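Local coordinates for ankyrin repeat and SAM domain-containing protein 4B (Mus musculus, PDB 5F3X) that probably works as a scaffold, offering its SAM domain and C-terminal PDZ-binding motif to partner proteins, at residues Glu31-Leu35 against Glu36-Leu40; Lys57-Leu60 against Ser61-Lys65. All coordinates share one frame; numbering follows the deposited sequence.

Contact 1 (Glu31-Leu35 against Glu36-Leu40); sequences EQIDL and EALLL
Asp34 caps the short helix 35-39 of the SAM domain: as its N-cap residue it turns its carboxylate back over the first turn, where OD1 accepts the backbone N-H of Ala37 at 2.8 Å. With CG set between the backbone N and the carbonyl carbon (chi1 46°), the acid folds back toward the helix start. The N-H reaches OD1 on its anti side and 31° out of the carboxylate plane. Next to this cap the first main-chain bonds of the helix begin, Leu38 N giving to Asp34 O at 2.9 Å and Leu39 N to Leu35 O at 3.2 Å. Asp34 thus accepts through both side chain and backbone, and an anionic group at the helix N-terminus probably suits the local dipole.

The packed side is apolar. Ile33, just after the Schellman motif that has Gln32 at its positive-phi position and ends helix 25-30, lays its CG2 methyl alongside the first turn, 3.9 Å from Leu38 CB and 4.0 Å from Ala37 CB. Leu38 is buried among Phe28, Leu12 and Phe15, so the loop and the new helix share one apolar cluster. Leu35 extends toward helix 11-18 and Arg66 of helix 53-71; the side chains of Leu35 and Leu39 cross at a slant, nearest at CD2 and CD1, 4.2 Å apart.

The other side is loose and faces solvent. There Asp34 and the extended Glu36 run side by side, pointing the same way, their carboxylate planes 20° apart. The two like charges are not in contact and may repel mildly; Asp34 OD2 stays 4.6 Å from Glu36 OE2.

Contact 2 (Lys57-Leu60 against Ser61-Lys65); sequences KKVL and SAIDK
Ser61 N donates a hydrogen bond to Lys57 O at 2.8 Å, the shortest of four successive i to i+4 bonds in the long C-terminal alpha-helix 53-71 of the SAM domain. Ala62 N to Lys58 O (3.0 Å), Ile63 N to Val59 O (2.9 Å) and Asp64 N to Leu60 O follow in turn. The last is the most bent, with an N-H...O angle of 143°, and Asp64 N also makes a weak bond to Ser61 O.

Side chains meet mainly along one buried face, where Val59 and Ile63, one turn apart, lie side by side and point the same way. Val59 CG1 stands anti to the backbone N (chi1 -179°), which brings this branch up to the CD1 end of Ile63. Leu21 and Met51 adjoin Val59, while Leu60 turns to helix 43-48, resting on Leu46. Lys57, Lys58 and Asp64 are exposed. On the buried face, Ile63 CG1 is set beside its own backbone N, and from there the branch runs past the carbonyl oxygen of the preceding turn, with Ile63 CD1 3.4 Å from Val59 O.

How the contacts relate
Contact 1 lies near the surface where a loop turns into a short helix, whereas contact 2 sits nearer the middle of the chain, within one long helix. Their chemistry follows: contact 1 adds a side-chain cap to the first main-chain bonds of its helix, whereas the polar bonds across contact 2 are all main-chain. The two centres are about 13 Å apart, yet the helices pack directly, Leu39 CD2 meeting Ile63 CG2 at 3.7 Å and Leu38 CG meeting Ile63 CD1 at 3.9 Å. Ile63 thus joins the buried face of 57-65 to helix 35-39. The second protein chain of the assembly comes within reach of Lys65 in contact 2 but does not touch contact 1.

Contact 1 (Glu31-Leu35 against Glu36-Leu40)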
loop_
_atom_site.group_PDB
_atom_site.type_symbol
_atom_site.label_atom_id
_atom_site.label_comp_id
_atom_site.label_asym_id
_atom_site.label_seq_id
_atom_site.Cartn_x
_atom_site.Cartn_y
_atom_site.Cartn_z
ATOM N N GLU B 31 -2.056 -13.158 -29.578
ATOM C CA GLU B 31 -0.863 -12.555 -30.155
ATOM C C GLU B 31 0.326 -12.602 -29.208
ATOM O O GLU B 31 1.385 -12.057 -29.540
ATOM C CB GLU B 31 -1.140 -11.108 -30.579
ATOM C CG GLU B 31 -2.172 -10.960 -31.690
ATOM C CD GLU B 31 -1.722 -11.558 -33.018
ATOM O OE1 GLU B 31 -0.492 -11.677 -33.250
ATOM O OE2 GLU B 31 -2.608 -11.912 -33.835
ATOM N N GLN B 32 0.167 -13.227 -28.045
ATOM C CA GLN B 32 1.231 -13.384 -27.046
ATOM C C GLN B 32 1.771 -12.033 -26.604
ATOM O O GLN B 32 2.974 -11.825 -26.471
ATOM C CB GLN B 32 2.346 -14.302 -27.550
ATOM C CG GLN B 32 1.910 -15.760 -27.562
ATOM C CD GLN B 32 2.958 -16.689 -28.140
ATOM O OE1 GLN B 32 4.159 -16.538 -27.888
ATOM N NE2 GLN B 32 2.504 -17.675 -28.916
ATOM N N ILE B 33 0.851 -11.127 -26.319
ATOM C CA ILE B 33 1.178 -9.769 -25.909
ATOM C C ILE B 33 1.017 -9.694 -24.398
ATOM O O ILE B 33 -0.099 -9.560 -23.889
ATOM C CB ILE B 33 0.262 -8.761 -26.603
ATOM C CG1 ILE B 33 0.347 -8.952 -28.119
ATOM C CG2 ILE B 33 0.600 -7.338 -26.169
ATOM C CD1 ILE B 33 -0.554 -8.016 -28.898
ATOM N N ASP B 34 2.125 -9.705 -23.670
ATOM C CA ASP B 34 2.029 -9.396 -22.252
ATOM C C ASP B 34 2.045 -7.876 -22.098
ATOM O O ASP B 34 2.084 -7.137 -23.087
ATOM C CB ASP B 34 3.138 -10.096 -21.466
ATOM C CG ASP B 34 4.513 -9.966 -22.121
ATOM O OD1 ASP B 34 4.670 -9.122 -23.032
ATOM O OD2 ASP B 34 5.449 -10.700 -21.702
ATOM N N LEU B 35 1.977 -7.377 -20.859
ATOM C CA LEU B 35 2.028 -5.927 -20.701
ATOM C C LEU B 35 3.380 -5.392 -21.151
ATOM O O LEU B 35 3.468 -4.264 -21.649
ATOM C CB LEU B 35 1.712 -5.532 -19.262
ATOM C CG LEU B 35 1.899 -4.099 -18.759
ATOM C CD1 LEU B 35 1.084 -3.805 -17.494
ATOM C CD2 LEU B 35 3.381 -3.855 -18.455
ATOM N N GLU B 36 4.437 -6.189 -20.990
ATOM C CA GLU B 36 5.740 -5.809 -21.512
ATOM C C GLU B 36 5.652 -5.485 -22.994
ATOM O O GLU B 36 6.084 -4.419 -23.433
ATOM C CB GLU B 36 6.739 -6.937 -21.272
ATOM C CG GLU B 36 7.990 -6.874 -22.119
ATOM C CD GLU B 36 9.157 -7.658 -21.521
ATOM O OE1 GLU B 36 10.205 -7.800 -22.205
ATOM O OE2 GLU B 36 9.031 -8.133 -20.359
ATOM N N ALA B 37 5.096 -6.413 -23.779
ATOM C CA ALA B 37 5.017 -6.232 -25.213
ATOM C C ALA B 37 4.038 -5.127 -25.576
ATOM O O ALA B 37 4.260 -4.400 -26.558
ATOM C CB ALA B 37 4.614 -7.541 -25.887
ATOM N N LEU B 38 2.964 -4.981 -24.796
ATOM C CA LEU B 38 1.963 -3.964 -25.095
ATOM C C LEU B 38 2.591 -2.574 -25.145
ATOM O O LEU B 38 2.325 -1.798 -26.075
ATOM C CB LEU B 38 0.839 -4.023 -24.065
ATOM C CG LEU B 38 -0.291 -3.042 -24.345
ATOM C CD1 LEU B 38 -0.788 -3.262 -25.783
ATOM C CD2 LEU B 38 -1.411 -3.164 -23.297
ATOM N N LEU B 39 3.456 -2.253 -24.171
ATOM C CA LEU B 39 4.080 -0.933 -24.146
ATOM C C LEU B 39 5.053 -0.724 -25.303
ATOM O O LEU B 39 5.395 0.421 -25.602
ATOM C CB LEU B 39 4.800 -0.688 -22.811
ATOM C CG LEU B 39 4.025 -0.950 -21.503
ATOM C CD1 LEU B 39 4.724 -0.339 -20.312
ATOM C CD2 LEU B 39 2.592 -0.466 -21.579
ATOM N N LEU B 40 5.491 -1.795 -25.968
ATOM C CA LEU B 40 6.305 -1.719 -27.184
ATOM C C LEU B 40 5.477 -1.516 -28.459
ATOM O O LEU B 40 6.036 -1.554 -29.566
ATOM C CB LEU B 40 7.134 -3.000 -27.343
ATOM C CG LEU B 40 8.249 -3.366 -26.365
ATOM C CD1 LEU B 40 8.989 -4.621 -26.872
ATOM C CD2 LEU B 40 9.211 -2.217 -26.194
#

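Contact 2 (Lys57-Leu60 against Ser61-Lys65)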
loop_
_atom_site.group_PDB
_atom_site.type_symbol
_atom_site.label_atom_id
_atom_site.label_comp_id
_atom_site.label_asym_id
_atom_site.label_seq_id
_atom_site.Cartn_x
_atom_site.Cartn_y
_atom_site.Cartn_z
ATOM N N LYS B 57 -6.796 4.658 -29.401
ATOM C CA LYS B 57 -6.491 5.890 -28.680
ATOM C C LYS B 57 -6.554 5.681 -27.169
ATOM O O LYS B 57 -5.679 6.153 -26.439
ATOM C CB LYS B 57 -7.443 6.994 -29.118
ATOM C CG LYS B 57 -7.404 7.333 -30.620
ATOM C CD LYS B 57 -6.048 7.872 -31.095
ATOM C CE LYS B 57 -5.150 6.789 -31.751
ATOM N NZ LYS B 57 -3.711 7.131 -31.646
ATOM N N LYS B 58 -7.563 4.954 -26.681
ATOM C CA LYS B 58 -7.669 4.724 -25.243
ATOM C C LYS B 58 -6.498 3.900 -24.734
ATOM O O LYS B 58 -5.887 4.243 -23.718
ATOM C CB LYS B 58 -9.002 4.048 -24.903
ATOM C CG LYS B 58 -10.190 5.022 -24.862
ATOM C CD LYS B 58 -11.525 4.336 -25.125
ATOM C CE LYS B 58 -12.642 5.372 -25.128
ATOM N NZ LYS B 58 -13.998 4.732 -25.109
ATOM N N VAL B 59 -6.162 2.814 -25.437
ATOM C CA VAL B 59 -4.990 2.012 -25.067
ATOM C C VAL B 59 -3.729 2.873 -25.051
ATOM O O VAL B 59 -2.959 2.846 -24.089
ATOM C CB VAL B 59 -4.815 0.810 -26.013
ATOM C CG1 VAL B 59 -3.648 0.025 -25.596
ATOM C CG2 VAL B 59 -5.993 -0.104 -25.955
ATOM N N LEU B 60 -3.484 3.642 -26.119
ATOM C CA LEU B 60 -2.196 4.325 -26.174
ATOM C C LEU B 60 -2.145 5.471 -25.184
ATOM O O LEU B 60 -1.085 5.752 -24.616
ATOM C CB LEU B 60 -1.867 4.799 -27.592
ATOM C CG LEU B 60 -1.673 3.668 -28.622
ATOM C CD1 LEU B 60 -2.265 3.994 -30.002
ATOM C CD2 LEU B 60 -0.220 3.273 -28.730
ATOM N N SER B 61 -3.283 6.105 -24.927
ATOM C CA SER B 61 -3.342 7.096 -23.865
ATOM C C SER B 61 -2.917 6.479 -22.544
ATOM O O SER B 61 -2.068 7.029 -21.834
ATOM C CB SER B 61 -4.755 7.663 -23.775
ATOM O OG SER B 61 -4.949 8.426 -22.600
ATOM N N ALA B 62 -3.478 5.310 -22.219
ATOM C CA ALA B 62 -3.177 4.645 -20.956
ATOM C C ALA B 62 -1.723 4.210 -20.890
ATOM O O ALA B 62 -1.087 4.306 -19.832
ATOM C CB ALA B 62 -4.096 3.439 -20.767
ATOM N N ILE B 63 -1.190 3.704 -22.007
ATOM C CA ILE B 63 0.205 3.286 -22.066
ATOM C C ILE B 63 1.122 4.470 -21.817
ATOM O O ILE B 63 2.168 4.353 -21.171
ATOM C CB ILE B 63 0.488 2.632 -23.430
ATOM C CG1 ILE B 63 -0.210 1.274 -23.516
ATOM C CG2 ILE B 63 1.996 2.513 -23.697
ATOM C CD1 ILE B 63 -0.417 0.805 -24.949
ATOM N N ASP B 64 0.748 5.625 -22.332
ATOM C CA ASP B 64 1.635 6.766 -22.249
ATOM C C ASP B 64 1.598 7.402 -20.862
ATOM O O ASP B 64 2.641 7.823 -20.340
ATOM C CB ASP B 64 1.263 7.768 -23.330
ATOM C CG ASP B 64 1.995 9.061 -23.175
ATOM O OD1 ASP B 64 3.168 9.122 -23.615
ATOM O OD2 ASP B 64 1.398 9.997 -22.583
ATOM N N LYS B 65 0.409 7.481 -20.261
ATOM C CA LYS B 65 0.300 7.910 -18.873
ATOM C C LYS B 65 1.175 7.052 -17.969
ATOM O O LYS B 65 1.889 7.571 -17.106
ATOM C CB LYS B 65 -1.165 7.849 -18.426
ATOM C CG LYS B 65 -2.086 8.729 -19.232
ATOM C CD LYS B 65 -3.379 9.083 -18.526
ATOM C CE LYS B 65 -4.021 10.279 -19.263
ATOM N NZ LYS B 65 -5.166 10.968 -18.565
#